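Local coordinates for hypothetical protein PA1835 (Pseudomonas aeruginosa, PDB 1YOC) that is of unknown function but has a HotDog fold and is related in sequence to PaaI-type thioesterases, so may act on acyl thioesters, at residues A99-D104 and K133-A138. Sequence-based numbering, arbitrary orientation.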
# COMPACT_ATOMS: atom_id res chain seq x y z
N ALA B 99 -6.28 -14.14 3.32
CA ALA B 99 -6.55 -15.12 2.26
C ALA B 99 -6.25 -14.45 0.93
O ALA B 99 -6.15 -13.23 0.87
CB ALA B 99 -8.05 -15.53 2.31
N LYS B 100 -6.09 -15.23 -0.12
CA LYS B 100 -5.89 -14.63 -1.45
C LYS B 100 -7.19 -13.95 -1.85
O LYS B 100 -8.27 -14.45 -1.56
CB LYS B 100 -5.54 -15.70 -2.49
CG LYS B 100 -4.29 -16.53 -2.13
CD LYS B 100 -3.28 -15.69 -1.32
CE LYS B 100 -2.01 -16.47 -1.00
NZ LYS B 100 -1.29 -16.78 -2.25
N ALA B 101 -7.08 -12.83 -2.55
CA ALA B 101 -8.26 -12.06 -2.97
C ALA B 101 -8.47 -12.38 -4.44
O ALA B 101 -7.75 -11.87 -5.32
CB ALA B 101 -8.01 -10.58 -2.77
N THR B 102 -9.44 -13.24 -4.68
CA THR B 102 -9.65 -13.74 -6.06
C THR B 102 -10.80 -13.15 -6.87
O THR B 102 -11.25 -13.76 -7.85
CB THR B 102 -9.84 -15.25 -5.98
OG1 THR B 102 -11.07 -15.52 -5.32
CG2 THR B 102 -8.67 -15.89 -5.20
N GLY B 103 -11.28 -11.98 -6.47
CA GLY B 103 -12.37 -11.36 -7.21
C GLY B 103 -12.53 -9.92 -6.77
O GLY B 103 -11.62 -9.38 -6.13
N ASP B 104 -13.65 -9.28 -7.14
CA ASP B 104 -13.88 -7.89 -6.76
C ASP B 104 -13.89 -7.76 -5.24
O ASP B 104 -14.40 -8.61 -4.54
CB ASP B 104 -15.21 -7.37 -7.33
CG ASP B 104 -15.27 -7.45 -8.86
OD1 ASP B 104 -14.22 -7.42 -9.56
OD2 ASP B 104 -16.39 -7.55 -9.37
N LYS B 133 -16.42 -12.89 2.06
CA LYS B 133 -15.52 -13.56 2.98
C LYS B 133 -14.32 -12.61 3.21
O LYS B 133 -13.82 -12.01 2.27
CB LYS B 133 -15.03 -14.86 2.35
CG LYS B 133 -16.16 -15.81 1.99
CD LYS B 133 -15.61 -17.02 1.23
CE LYS B 133 -16.72 -17.92 0.73
NZ LYS B 133 -17.33 -17.30 -0.48
N PRO B 134 -13.84 -12.51 4.45
CA PRO B 134 -12.72 -11.64 4.80
C PRO B 134 -11.39 -12.16 4.25
O PRO B 134 -11.06 -13.34 4.39
CB PRO B 134 -12.77 -11.61 6.33
CG PRO B 134 -13.31 -12.96 6.67
CD PRO B 134 -14.34 -13.25 5.63
N VAL B 135 -10.64 -11.28 3.61
CA VAL B 135 -9.38 -11.66 3.01
C VAL B 135 -8.22 -10.76 3.49
O VAL B 135 -7.06 -11.07 3.24
CB VAL B 135 -9.43 -11.54 1.45
CG1 VAL B 135 -10.54 -12.43 0.87
CG2 VAL B 135 -9.61 -10.07 1.03
N PHE B 136 -8.55 -9.70 4.21
CA PHE B 136 -7.55 -8.70 4.62
C PHE B 136 -8.09 -7.82 5.74
O PHE B 136 -9.29 -7.51 5.77
CB PHE B 136 -7.28 -7.83 3.39
CG PHE B 136 -6.54 -6.53 3.67
CD1 PHE B 136 -5.14 -6.45 3.55
CD2 PHE B 136 -7.26 -5.35 3.93
CE1 PHE B 136 -4.47 -5.21 3.68
CE2 PHE B 136 -6.60 -4.11 4.06
CZ PHE B 136 -5.19 -4.05 3.93
N ARG B 137 -7.19 -7.42 6.65
CA ARG B 137 -7.57 -6.51 7.75
C ARG B 137 -6.49 -5.45 7.88
O ARG B 137 -5.31 -5.74 7.68
CB ARG B 137 -7.61 -7.19 9.13
CG ARG B 137 -8.65 -8.24 9.39
CD ARG B 137 -8.63 -8.58 10.94
NE ARG B 137 -7.37 -9.19 11.37
CZ ARG B 137 -7.14 -10.50 11.41
NH1 ARG B 137 -8.08 -11.37 11.06
NH2 ARG B 137 -5.94 -10.96 11.73
N ALA B 138 -6.89 -4.24 8.26
CA ALA B 138 -5.94 -3.17 8.52
C ALA B 138 -6.44 -2.32 9.69
O ALA B 138 -7.65 -2.31 10.01
CB ALA B 138 -5.79 -2.28 7.31
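Val135 points its side chain at the loop 99-104 and meets Ala99, Lys100 and Ala101 in turn. It belongs to a classic beta bulge in the antiparallel sheet of this HotDog fold: Val135 and Phe136 both face Ala128 of strand 120-130. The two methyls of Val135 divide the work. CG1 of Val135 sits beside the backbone N (chi1 -59°), anti to the carbonyl carbon, which turns it toward Lys100 O. Val135 CG1 lies 3.9 Å from Lys100 O. The same Val135 CG1 is 4.2 Å from Ala99 CB. Val135 CG2 packs against Ala101 CB, also at 4.2 Å. Ala101 is buried, and its side chain also touches Val61. Ala101 and Val135 both touch Val130 of strand 120-130.

The backbone adds one hydrogen bond. Ala99 N donates to Val135 O at 3.2 Å. This bond joins the loop, just after strand 86-97, to strand 133-146. A backbone bond between Val135 and Leu98 is the neighbouring link. Farther along strand 133-146, Arg137 pairs with Glu96 by backbone bonding and a salt bridge. Beyond Ala101 the loop leads on to strand 105-110. Ala99 O lies 3.7 Å from Val135 CB.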